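Local coordinates for aspartate-semialdehyde dehydrogenase (Cryptococcus neoformans var. neoformans JEC21, PDB 5CEF), which catalyses the NADPH-dependent reductive dephosphorylation of 4-phospho-L-aspartate to L-aspartate semialdehyde, the second step toward methionine and threonine, at residues 29-34 with 352-357; 11-16 with 22-27; 290-295 with 360-365; 35-40 with 82-87. All coordinates share one frame; numbering follows the deposited sequence.

Contact 1: 29-34 with 352-357; sequences AAHPYF and SSIINA
The first beta-alpha-beta unit of the Rossmann domain turns from its helix into its second strand here, and His31 and Phe34 of that connection pack on Ile354 and Ala357, one turn apart on helix 349-362. Phe34 makes the closer approach: its CZ lies 3.7 Å from the Ala357 methyl, CB, which meets the ring obliquely. Its CE2 reaches the carbonyl O of Ile354, which lies at the ring edge near the plane, too far for more than packing. His31 and Ile354 run past each other in opposite directions, and the branch methyl CG2 of Ile354 comes 4.1 Å from CD2 of the imidazole. With CG anti to the backbone N (chi1 -163°), the His31 ring turns back toward the backbone of its own loop, between Pro32 and Phe34. There ND1 of His31 accepts two backbone N-H groups, from Phe34 N at 3.1 Å and from Tyr33 N at 3.3 Å, both tilted out of the ring plane. Pro32 CD lies over one face of the imidazole and Phe34 CD2 over the opposite one, while Tyr33 CE1 sits above the centre of the Phe34 ring at 3.6 Å. NE2 bonds to Glu358 of the same helix. With ND1 an acceptor, a neutral ring would be expected to carry its proton on NE2, beside mostly apolar packing with no hydrogen bond between segments 29-34 and 352-357.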
loop_
_atom_site.group_PDB
_atom_site.type_symbol
_atom_site.label_atom_id
_atom_site.label_comp_id
_atom_site.label_asym_id
_atom_site.label_seq_id
_atom_site.Cartn_x
_atom_site.Cartn_y
_atom_site.Cartn_z
ATOM N N ALA A 29 -19.054 -24.944 -12.860
ATOM C CA ALA A 29 -18.597 -25.524 -14.126
ATOM C C ALA A 29 -17.612 -26.663 -13.864
ATOM O O ALA A 29 -17.656 -27.681 -14.533
ATOM C CB ALA A 29 -17.944 -24.469 -14.981
ATOM N N ALA A 30 -16.766 -26.502 -12.847
ATOM C CA ALA A 30 -15.765 -27.513 -12.469
ATOM C C ALA A 30 -16.297 -28.625 -11.538
ATOM O O ALA A 30 -15.559 -29.545 -11.198
ATOM C CB ALA A 30 -14.564 -26.837 -11.800
ATOM N N HIS A 31 -17.569 -28.549 -11.160
ATOM C CA HIS A 31 -18.108 -29.396 -10.118
ATOM C C HIS A 31 -18.470 -30.792 -10.629
ATOM O O HIS A 31 -19.035 -30.963 -11.723
ATOM C CB HIS A 31 -19.344 -28.711 -9.485
ATOM C CG HIS A 31 -19.746 -29.278 -8.163
ATOM N ND1 HIS A 31 -20.628 -30.320 -8.043
ATOM C CD2 HIS A 31 -19.373 -28.957 -6.904
ATOM C CE1 HIS A 31 -20.776 -30.635 -6.772
ATOM N NE2 HIS A 31 -20.035 -29.813 -6.055
ATOM N N PRO A 32 -18.209 -31.810 -9.811
ATOM C CA PRO A 32 -18.461 -33.196 -10.291
ATOM C C PRO A 32 -19.913 -33.606 -10.538
ATOM O O PRO A 32 -20.117 -34.526 -11.267
ATOM C CB PRO A 32 -17.845 -34.063 -9.201
ATOM C CG PRO A 32 -17.847 -33.185 -8.016
ATOM C CD PRO A 32 -17.566 -31.810 -8.497
ATOM N N TYR A 33 -20.900 -32.963 -9.925
ATOM C CA TYR A 33 -22.304 -33.290 -10.216
ATOM C C TYR A 33 -23.333 -32.176 -10.366
ATOM O O TYR A 33 -24.415 -32.427 -10.877
ATOM C CB TYR A 33 -22.814 -34.292 -9.186
ATOM C CG TYR A 33 -22.817 -33.880 -7.738
ATOM C CD1 TYR A 33 -23.834 -33.054 -7.216
ATOM C CD2 TYR A 33 -21.929 -34.442 -6.841
ATOM C CE1 TYR A 33 -23.888 -32.747 -5.866
ATOM C CE2 TYR A 33 -21.996 -34.152 -5.480
ATOM C CZ TYR A 33 -22.965 -33.307 -4.994
ATOM O OH TYR A 33 -23.025 -32.986 -3.649
ATOM N N PHE A 34 -23.060 -30.993 -9.833
ATOM C CA PHE A 34 -23.967 -29.845 -9.987
ATOM C C PHE A 34 -23.760 -29.283 -11.376
ATOM O O PHE A 34 -22.603 -29.020 -11.775
ATOM C CB PHE A 34 -23.635 -28.745 -8.982
ATOM C CG PHE A 34 -24.135 -28.987 -7.595
ATOM C CD1 PHE A 34 -25.432 -29.419 -7.365
ATOM C CD2 PHE A 34 -23.341 -28.686 -6.508
ATOM C CE1 PHE A 34 -25.910 -29.614 -6.079
ATOM C CE2 PHE A 34 -23.803 -28.877 -5.219
ATOM C CZ PHE A 34 -25.087 -29.347 -5.005
ATOM N N SER A 352 -18.845 -21.528 0.226
ATOM C CA SER A 352 -19.571 -21.943 1.409
ATOM C C SER A 352 -20.926 -22.430 1.034
ATOM O O SER A 352 -21.386 -23.442 1.546
ATOM C CB SER A 352 -19.715 -20.806 2.407
ATOM O OG SER A 352 -18.472 -20.510 2.986
ATOM N N SER A 353 -21.584 -21.706 0.154
ATOM C CA SER A 353 -22.928 -22.088 -0.260
ATOM C C SER A 353 -22.928 -23.452 -0.945
ATOM O O SER A 353 -23.826 -24.268 -0.729
ATOM C CB SER A 353 -23.541 -21.029 -1.176
ATOM O OG SER A 353 -24.312 -20.142 -0.404
ATOM N N ILE A 354 -21.916 -23.707 -1.755
ATOM C CA ILE A 354 -21.829 -24.960 -2.481
ATOM C C ILE A 354 -21.621 -26.128 -1.539
ATOM O O ILE A 354 -22.314 -27.142 -1.645
ATOM C CB ILE A 354 -20.691 -24.896 -3.501
ATOM C CG1 ILE A 354 -21.123 -24.053 -4.708
ATOM C CG2 ILE A 354 -20.296 -26.292 -3.933
ATOM C CD1 ILE A 354 -19.973 -23.547 -5.530
ATOM N N ILE A 355 -20.714 -25.964 -0.575
ATOM C CA ILE A 355 -20.478 -27.009 0.428
ATOM C C ILE A 355 -21.763 -27.295 1.187
ATOM O O ILE A 355 -22.086 -28.472 1.447
ATOM C CB ILE A 355 -19.372 -26.658 1.414
ATOM C CG1 ILE A 355 -18.039 -26.549 0.687
ATOM C CG2 ILE A 355 -19.242 -27.751 2.446
ATOM C CD1 ILE A 355 -16.952 -25.829 1.448
ATOM N N ASN A 356 -22.500 -26.237 1.532
ATOM C CA ASN A 356 -23.783 -26.404 2.209
ATOM C C ASN A 356 -24.699 -27.256 1.374
ATOM O O ASN A 356 -25.346 -28.159 1.875
ATOM C CB ASN A 356 -24.478 -25.062 2.469
ATOM C CG ASN A 356 -24.034 -24.398 3.731
ATOM O OD1 ASN A 356 -23.243 -24.958 4.486
ATOM N ND2 ASN A 356 -24.496 -23.196 3.951
ATOM N N ALA A 357 -24.772 -26.954 0.100
ATOM C CA ALA A 357 -25.634 -27.712 -0.789
ATOM C C ALA A 357 -25.185 -29.170 -0.926
ATOM O O ALA A 357 -26.015 -30.059 -0.916
ATOM C CB ALA A 357 -25.681 -27.039 -2.156
#

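Contact 2: 11-16 with 22-27; sequences VGVLGA and QRFIEL
Ile25 reaches from helix 19-29 toward both the strand and the turn that follows it, Val13 and Ala16 being its partners. From CB the chain leaves with CG1 anti to the carbonyl carbon (chi1 -78°) and then extends (chi2 161°), which carries the end of the side chain toward the strand although the CB itself is set to one side. CG1 is the first atom to meet anything across the contact, a loose approach of 4.5 Å to CG2 of Val13. One bond further out, CD1 settles against Ala16, 3.9 Å from its CB and 3.7 Å from its carbonyl O. That oxygen is hydrogen-bonded to the hydroxyl of Tyr50, so the methyl covers a polar atom that already has a partner. The other branch of Val13 serves the preceding helical residue: CG1 lies 4.0 Å from CB of Phe24 and obliquely to its ring. Val13 therefore divides its two methyls between successive residues of the helix. Gln22, near the start of the helix, brushes the Ala16 carbonyl with CG, while its amide turns away to Lys57 N, Arg55 O and Thr17 O. Gly15 (phi 78°) bends the chain off the strand into the glycine-rich turn that probably binds NADP(+) through Thr17 to Val20. Helix 19-29 is thus seated on strand 9-14 as in other Rossmann folds. Phe24 continues beyond the contact to the Phe88 ring on strand 86-89 and to Ala350 and Ser353 on helix 349-362, and Val13 touches Leu36 of strand 34-40.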
loop_
_atom_site.group_PDB
_atom_site.type_symbol
_atom_site.label_atom_id
_atom_site.label_comp_id
_atom_site.label_asym_id
_atom_site.label_seq_id
_atom_site.Cartn_x
_atom_site.Cartn_y
_atom_site.Cartn_z
ATOM N N VAL A 11 -28.669 -26.995 -11.611
ATOM C CA VAL A 11 -28.670 -25.868 -10.669
ATOM C C VAL A 11 -28.812 -24.504 -11.323
ATOM O O VAL A 11 -28.458 -24.315 -12.487
ATOM C CB VAL A 11 -27.413 -25.808 -9.786
ATOM C CG1 VAL A 11 -27.193 -27.130 -9.088
ATOM C CG2 VAL A 11 -26.189 -25.402 -10.574
ATOM N N GLY A 12 -29.348 -23.574 -10.534
ATOM C CA GLY A 12 -29.519 -22.195 -10.944
ATOM C C GLY A 12 -28.584 -21.252 -10.217
ATOM O O GLY A 12 -28.143 -21.535 -9.098
ATOM N N VAL A 13 -28.262 -20.145 -10.873
ATOM C CA VAL A 13 -27.490 -19.076 -10.265
ATOM C C VAL A 13 -28.201 -17.733 -10.498
ATOM O O VAL A 13 -28.366 -17.290 -11.632
ATOM C CB VAL A 13 -26.100 -19.016 -10.843
ATOM C CG1 VAL A 13 -25.319 -17.906 -10.143
ATOM C CG2 VAL A 13 -25.406 -20.327 -10.660
ATOM N N LEU A 14 -28.671 -17.123 -9.409
ATOM C CA LEU A 14 -29.252 -15.776 -9.451
ATOM C C LEU A 14 -28.165 -14.759 -9.185
ATOM O O LEU A 14 -27.301 -14.983 -8.336
ATOM C CB LEU A 14 -30.354 -15.641 -8.412
ATOM C CG LEU A 14 -31.435 -16.708 -8.430
ATOM C CD1 LEU A 14 -32.451 -16.541 -7.317
ATOM C CD2 LEU A 14 -32.125 -16.691 -9.771
ATOM N N GLY A 15 -28.184 -13.664 -9.929
ATOM C CA GLY A 15 -27.147 -12.623 -9.818
ATOM C C GLY A 15 -25.898 -13.059 -10.537
ATOM O O GLY A 15 -24.785 -12.832 -10.066
ATOM N N ALA A 16 -26.088 -13.666 -11.699
ATOM C CA ALA A 16 -25.036 -14.383 -12.359
ATOM C C ALA A 16 -23.988 -13.520 -12.950
ATOM O O ALA A 16 -22.864 -13.991 -13.168
ATOM C CB ALA A 16 -25.617 -15.256 -13.454
ATOM N N GLN A 22 -20.356 -14.823 -10.625
ATOM C CA GLN A 22 -19.244 -15.264 -11.440
ATOM C C GLN A 22 -18.466 -16.400 -10.785
ATOM O O GLN A 22 -18.058 -17.375 -11.450
ATOM C CB GLN A 22 -18.291 -14.092 -11.717
ATOM C CG GLN A 22 -18.894 -13.016 -12.611
ATOM C CD GLN A 22 -17.910 -11.912 -12.930
ATOM O OE1 GLN A 22 -16.696 -12.119 -12.900
ATOM N NE2 GLN A 22 -18.427 -10.723 -13.214
ATOM N N ARG A 23 -18.262 -16.272 -9.479
ATOM C CA ARG A 23 -17.534 -17.288 -8.761
ATOM C C ARG A 23 -18.370 -18.572 -8.697
ATOM O O ARG A 23 -17.838 -19.668 -8.908
ATOM C CB ARG A 23 -17.145 -16.803 -7.371
ATOM C CG ARG A 23 -16.180 -17.756 -6.683
ATOM C CD ARG A 23 -14.747 -17.613 -7.153
ATOM N NE ARG A 23 -13.893 -18.500 -6.357
ATOM C CZ ARG A 23 -13.130 -19.485 -6.844
ATOM N NH1 ARG A 23 -13.051 -19.725 -8.158
ATOM N NH2 ARG A 23 -12.412 -20.231 -6.017
ATOM N N PHE A 24 -19.658 -18.435 -8.423
ATOM C CA PHE A 24 -20.555 -19.591 -8.457
ATOM C C PHE A 24 -20.394 -20.323 -9.794
ATOM O O PHE A 24 -20.266 -21.549 -9.840
ATOM C CB PHE A 24 -22.023 -19.185 -8.314
ATOM C CG PHE A 24 -22.535 -19.151 -6.894
ATOM C CD1 PHE A 24 -22.483 -20.267 -6.085
ATOM C CD2 PHE A 24 -23.116 -17.996 -6.385
ATOM C CE1 PHE A 24 -22.991 -20.249 -4.799
ATOM C CE2 PHE A 24 -23.611 -17.965 -5.101
ATOM C CZ PHE A 24 -23.561 -19.099 -4.314
ATOM N N ILE A 25 -20.378 -19.556 -10.872
ATOM C CA ILE A 25 -20.289 -20.119 -12.191
ATOM C C ILE A 25 -18.949 -20.834 -12.411
ATOM O O ILE A 25 -18.912 -21.958 -12.910
ATOM C CB ILE A 25 -20.591 -19.048 -13.246
ATOM C CG1 ILE A 25 -22.090 -18.862 -13.307
ATOM C CG2 ILE A 25 -20.032 -19.429 -14.620
ATOM C CD1 ILE A 25 -22.522 -17.559 -13.945
ATOM N N GLU A 26 -17.862 -20.188 -12.055
ATOM C CA GLU A 26 -16.561 -20.824 -12.138
ATOM C C GLU A 26 -16.534 -22.164 -11.401
ATOM O O GLU A 26 -16.062 -23.149 -11.924
ATOM C CB GLU A 26 -15.524 -19.894 -11.539
ATOM C CG GLU A 26 -14.133 -20.472 -11.512
ATOM C CD GLU A 26 -13.090 -19.379 -11.536
ATOM O OE1 GLU A 26 -12.917 -18.658 -10.524
ATOM O OE2 GLU A 26 -12.432 -19.255 -12.571
ATOM N N LEU A 27 -17.047 -22.182 -10.174
ATOM C CA LEU A 27 -16.948 -23.364 -9.354
ATOM C C LEU A 27 -17.891 -24.442 -9.812
ATOM O O LEU A 27 -17.568 -25.623 -9.709
ATOM C CB LEU A 27 -17.212 -23.064 -7.873
ATOM C CG LEU A 27 -16.143 -22.205 -7.206
ATOM C CD1 LEU A 27 -16.574 -21.777 -5.814
ATOM C CD2 LEU A 27 -14.791 -22.912 -7.144
#

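Contact 3: 290-295 with 360-365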
loop_
_atom_site.group_PDB
_atom_site.type_symbol
_atom_site.label_atom_id
_atom_site.label_comp_id
_atom_site.label_asym_id
_atom_site.label_seq_id
_atom_site.Cartn_x
_atom_site.Cartn_y
_atom_site.Cartn_z
ATOM N N LEU A 290 -18.667 -36.694 6.058
ATOM C CA LEU A 290 -19.498 -37.060 4.932
ATOM C C LEU A 290 -18.710 -37.155 3.628
ATOM O O LEU A 290 -19.224 -37.644 2.644
ATOM C CB LEU A 290 -20.630 -36.048 4.774
ATOM C CG LEU A 290 -21.710 -36.099 5.858
ATOM C CD1 LEU A 290 -22.654 -34.917 5.724
ATOM C CD2 LEU A 290 -22.505 -37.394 5.823
ATOM N N GLY A 291 -17.496 -36.630 3.602
ATOM C CA GLY A 291 -16.698 -36.635 2.408
ATOM C C GLY A 291 -17.276 -35.853 1.230
ATOM O O GLY A 291 -17.019 -36.213 0.090
ATOM N N VAL A 292 -18.029 -34.776 1.468
ATOM C CA VAL A 292 -18.506 -33.968 0.348
ATOM C C VAL A 292 -17.312 -33.444 -0.444
ATOM O O VAL A 292 -16.238 -33.185 0.107
ATOM C CB VAL A 292 -19.464 -32.814 0.736
ATOM C CG1 VAL A 292 -20.773 -33.355 1.309
ATOM C CG2 VAL A 292 -18.811 -31.824 1.689
ATOM N N PRO A 293 -17.487 -33.331 -1.764
ATOM C CA PRO A 293 -16.351 -33.016 -2.631
ATOM C C PRO A 293 -15.651 -31.674 -2.378
ATOM O O PRO A 293 -14.446 -31.588 -2.591
ATOM C CB PRO A 293 -16.932 -33.018 -4.035
ATOM C CG PRO A 293 -18.386 -33.275 -3.909
ATOM C CD PRO A 293 -18.737 -33.577 -2.485
ATOM N N SER A 294 -16.369 -30.650 -1.936
ATOM C CA SER A 294 -15.777 -29.336 -1.796
ATOM C C SER A 294 -15.233 -29.060 -0.389
ATOM O O SER A 294 -14.694 -27.994 -0.135
ATOM C CB SER A 294 -16.786 -28.248 -2.206
ATOM O OG SER A 294 -17.030 -28.255 -3.605
ATOM N N ALA A 295 -15.348 -30.025 0.520
ATOM C CA ALA A 295 -14.820 -29.879 1.887
ATOM C C ALA A 295 -13.322 -30.056 1.892
ATOM O O ALA A 295 -12.801 -30.859 1.132
ATOM C CB ALA A 295 -15.460 -30.901 2.824
ATOM N N ALA A 360 -26.510 -31.057 1.903
ATOM C CA ALA A 360 -27.959 -31.298 1.767
ATOM C C ALA A 360 -28.257 -32.432 0.786
ATOM O O ALA A 360 -29.223 -33.169 0.946
ATOM C CB ALA A 360 -28.672 -30.018 1.337
ATOM N N VAL A 361 -27.422 -32.556 -0.237
ATOM C CA VAL A 361 -27.513 -33.679 -1.141
ATOM C C VAL A 361 -27.277 -34.974 -0.359
ATOM O O VAL A 361 -28.103 -35.871 -0.409
ATOM C CB VAL A 361 -26.533 -33.537 -2.316
ATOM C CG1 VAL A 361 -26.467 -34.833 -3.083
ATOM C CG2 VAL A 361 -26.951 -32.378 -3.239
ATOM N N GLU A 362 -26.210 -35.049 0.425
ATOM C CA GLU A 362 -25.980 -36.250 1.234
ATOM C C GLU A 362 -27.128 -36.584 2.205
ATOM O O GLU A 362 -27.343 -37.735 2.500
ATOM C CB GLU A 362 -24.674 -36.142 2.013
ATOM C CG GLU A 362 -23.432 -36.072 1.130
ATOM C CD GLU A 362 -23.255 -37.272 0.241
ATOM O OE1 GLU A 362 -23.168 -38.386 0.799
ATOM O OE2 GLU A 362 -23.224 -37.115 -0.990
ATOM N N LYS A 363 -27.861 -35.595 2.704
ATOM C CA LYS A 363 -28.950 -35.867 3.650
ATOM C C LYS A 363 -30.277 -36.057 2.949
ATOM O O LYS A 363 -31.306 -36.159 3.598
ATOM C CB LYS A 363 -29.129 -34.714 4.632
ATOM C CG LYS A 363 -27.881 -34.297 5.410
ATOM C CD LYS A 363 -27.491 -35.265 6.526
ATOM C CE LYS A 363 -26.709 -34.520 7.606
ATOM N NZ LYS A 363 -27.143 -33.151 8.113
ATOM N N GLY A 364 -30.298 -36.047 1.626
ATOM C CA GLY A 364 -31.557 -36.249 0.905
ATOM C C GLY A 364 -32.490 -35.066 0.908
ATOM O O GLY A 364 -33.674 -35.196 0.595
ATOM N N LEU A 365 -31.967 -33.885 1.179
ATOM C CA LEU A 365 -32.795 -32.693 1.053
ATOM C C LEU A 365 -32.849 -32.137 -0.365
ATOM O O LEU A 365 -33.568 -31.186 -0.623
ATOM C CB LEU A 365 -32.363 -31.641 2.068
ATOM C CG LEU A 365 -32.649 -32.081 3.512
ATOM C CD1 LEU A 365 -32.034 -31.083 4.474
ATOM C CD2 LEU A 365 -34.140 -32.213 3.802
#
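Glu362 and Leu290 bury the most surface here, with Val292 and Lys363 adding smaller shares, and what meets is hydrocarbon throughout. Glu362 points from the last turn of helix 349-362 toward the loop. A turn about its CB-CG bond (chi2 -60°) swings the carboxylate aside and leaves the CG methylene facing Val292. That methylene lies 3.8 Å from CG1 of Val292, the closest approach of the contact, and the two side chains lie alongside one another, pointing opposite ways. Leu290 comes in beside them with one branch: its CD1 is 4.4 Å from CB of Glu362. The same methyl lies 4.5 Å from CE of Lys363, whose curled chain brings this last methylene, just short of the ammonium, over toward the leucine. No hydrogen bond or salt bridge crosses the contact, and most of the residues that touch are exposed, which makes this a loose, solvent-bordered apolar seam. Each segment leaves its helix in the same way. Gly291 and Gly364 both have positive phi and close Schellman motifs; in the second, Leu365 N bonds to Ala360 O at 2.8 Å and Gly364 N to Val361 O. Beyond Gly291 the chain makes a type I turn from Val292 to Ala295. Ser294 in that turn bonds through OG to Glu358, one helical turn before Glu362. The loop between helix 286-289 and strand 300-302 therefore lies along the end of helix 349-362, while Ala360, facing away from it, packs on Tyr151 of strand 151-155.

Contact 4: 35-40 with 82-87; sequences ALHALG and AECGVV
His37 sets the edge of its imidazole against Glu83 and Cys84, overlapping them at the rim and not over a face. CG stands anti to the backbone N (chi1 -171°), and this extends the ring from strand 34-40 toward the short 3-10 segment that ends at Glu83. OE1 of Glu83 lies in the ring plane 3.7 Å from NE2 of His37, too long for a hydrogen bond, and ring and carboxylate are nearly perpendicular, their planes 83° apart. Any electrostatic attraction would depend on the charge of the imidazole and is probably modest. Cys84 adds a sulfur-aromatic approach: SG is 5.3 Å from the ring centroid, again at the edge, with CD2 its nearest ring atom at 4.2 Å. The same sulfur packs 3.9 Å from the methyl of Ala38, CB, so two consecutive strand residues both reach the one sulfur. This is consistent with the irregular backbone of His37 (psi -34°), which lets both residues direct CB toward the partner. Ala38 also touches Phe81 in the loop ahead of Glu83. The two segments are not hydrogen-bonded neighbours. Strand 9-14 runs between strands 34-40 and 86-89, taking backbone bonds from either side, and the side chains meet across it where the chain enters strand 86-89. That 2-1-4 succession of parallel strands is the centre of the Rossmann fold.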
loop_
_atom_site.group_PDB
_atom_site.type_symbol
_atom_site.label_atom_id
_atom_site.label_comp_id
_atom_site.label_asym_id
_atom_site.label_seq_id
_atom_site.Cartn_x
_atom_site.Cartn_y
_atom_site.Cartn_z
ATOM N N ALA A 35 -24.836 -29.186 -12.142
ATOM C CA ALA A 35 -24.725 -28.801 -13.577
ATOM C C ALA A 35 -25.452 -27.478 -13.834
ATOM O O ALA A 35 -26.648 -27.368 -13.573
ATOM C CB ALA A 35 -25.288 -29.890 -14.490
ATOM N N LEU A 36 -24.698 -26.476 -14.274
ATOM C CA LEU A 36 -25.240 -25.160 -14.520
ATOM C C LEU A 36 -26.332 -25.281 -15.513
ATOM O O LEU A 36 -26.107 -25.798 -16.598
ATOM C CB LEU A 36 -24.165 -24.236 -15.060
ATOM C CG LEU A 36 -23.210 -23.726 -13.995
ATOM C CD1 LEU A 36 -21.939 -23.193 -14.653
ATOM C CD2 LEU A 36 -23.883 -22.664 -13.111
ATOM N N HIS A 37 -27.531 -24.875 -15.125
ATOM C CA HIS A 37 -28.691 -25.057 -15.971
ATOM C C HIS A 37 -29.467 -23.768 -16.242
ATOM O O HIS A 37 -30.063 -23.627 -17.303
ATOM C CB HIS A 37 -29.611 -26.102 -15.333
ATOM C CG HIS A 37 -30.735 -26.529 -16.213
ATOM N ND1 HIS A 37 -30.540 -27.198 -17.410
ATOM C CD2 HIS A 37 -32.073 -26.371 -16.074
ATOM C CE1 HIS A 37 -31.711 -27.428 -17.969
ATOM N NE2 HIS A 37 -32.660 -26.938 -17.180
ATOM N N ALA A 38 -29.525 -22.854 -15.265
ATOM C CA ALA A 38 -30.332 -21.626 -15.383
ATOM C C ALA A 38 -29.634 -20.442 -14.725
ATOM O O ALA A 38 -29.349 -20.474 -13.521
ATOM C CB ALA A 38 -31.697 -21.830 -14.773
ATOM N N LEU A 39 -29.319 -19.425 -15.521
ATOM C CA LEU A 39 -28.721 -18.206 -15.017
ATOM C C LEU A 39 -29.724 -17.053 -14.967
ATOM O O LEU A 39 -30.486 -16.843 -15.906
ATOM C CB LEU A 39 -27.603 -17.803 -15.937
ATOM C CG LEU A 39 -26.604 -18.868 -16.294
ATOM C CD1 LEU A 39 -25.472 -18.200 -17.064
ATOM C CD2 LEU A 39 -26.073 -19.544 -15.050
ATOM N N GLY A 40 -29.746 -16.321 -13.865
ATOM C CA GLY A 40 -30.614 -15.148 -13.736
ATOM C C GLY A 40 -29.783 -13.869 -13.588
ATOM O O GLY A 40 -28.837 -13.835 -12.818
ATOM N N ALA A 82 -37.556 -23.985 -13.057
ATOM C CA ALA A 82 -38.454 -25.005 -12.462
ATOM C C ALA A 82 -37.820 -26.404 -12.358
ATOM O O ALA A 82 -38.250 -27.206 -11.560
ATOM C CB ALA A 82 -39.785 -25.056 -13.224
ATOM N N GLU A 83 -36.825 -26.699 -13.184
ATOM C CA GLU A 83 -36.155 -28.014 -13.170
ATOM C C GLU A 83 -34.920 -28.046 -12.285
ATOM O O GLU A 83 -34.305 -29.105 -12.136
ATOM C CB GLU A 83 -35.706 -28.439 -14.594
ATOM C CG GLU A 83 -36.840 -28.673 -15.579
ATOM C CD GLU A 83 -37.254 -27.386 -16.276
ATOM O OE1 GLU A 83 -36.398 -26.837 -17.073
ATOM O OE2 GLU A 83 -38.431 -26.981 -16.035
ATOM N N CYS A 84 -34.503 -26.892 -11.761
ATOM C CA CYS A 84 -33.305 -26.846 -10.904
ATOM C C CYS A 84 -33.586 -27.497 -9.579
ATOM O O CYS A 84 -34.621 -27.247 -8.961
ATOM C CB CYS A 84 -32.829 -25.426 -10.700
ATOM S SG CYS A 84 -32.140 -24.697 -12.196
ATOM N N GLY A 85 -32.661 -28.348 -9.152
ATOM C CA GLY A 85 -32.735 -29.006 -7.854
ATOM C C GLY A 85 -32.244 -28.138 -6.701
ATOM O O GLY A 85 -32.643 -28.341 -5.546
ATOM N N VAL A 86 -31.394 -27.184 -7.022
ATOM C CA VAL A 86 -30.994 -26.126 -6.101
ATOM C C VAL A 86 -30.691 -24.832 -6.890
ATOM O O VAL A 86 -30.107 -24.885 -7.973
ATOM C CB VAL A 86 -29.800 -26.565 -5.217
ATOM C CG1 VAL A 86 -28.705 -27.170 -6.049
ATOM C CG2 VAL A 86 -29.233 -25.406 -4.437
ATOM N N VAL A 87 -31.118 -23.692 -6.339
ATOM C CA VAL A 87 -30.818 -22.383 -6.900
ATOM C C VAL A 87 -29.939 -21.617 -5.934
ATOM O O VAL A 87 -30.321 -21.377 -4.770
ATOM C CB VAL A 87 -32.105 -21.604 -7.179
ATOM C CG1 VAL A 87 -31.791 -20.252 -7.803
ATOM C CG2 VAL A 87 -32.993 -22.387 -8.133
#

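In the fold
Contact 2 comes first along the chain, within the opening beta-alpha-beta unit; contact 4 lies inside the long loop that contact 1 closes, and contacts 1 and 3 interleave. Contacts 2 and 4 share the parallel sheet through adjacent strands, their centres about 10 Å apart. Contact 1 touches both, bringing helix 349-362, from the end of the chain, against this N-terminal unit. The same helix carries contact 3, whose centre is about 9 Å from that of contact 1 but 18 to 19 Å from those of contacts 2 and 4, which it does not touch. The C-terminal helix thus joins the NADP-binding domain to a loop of the dimerisation domain.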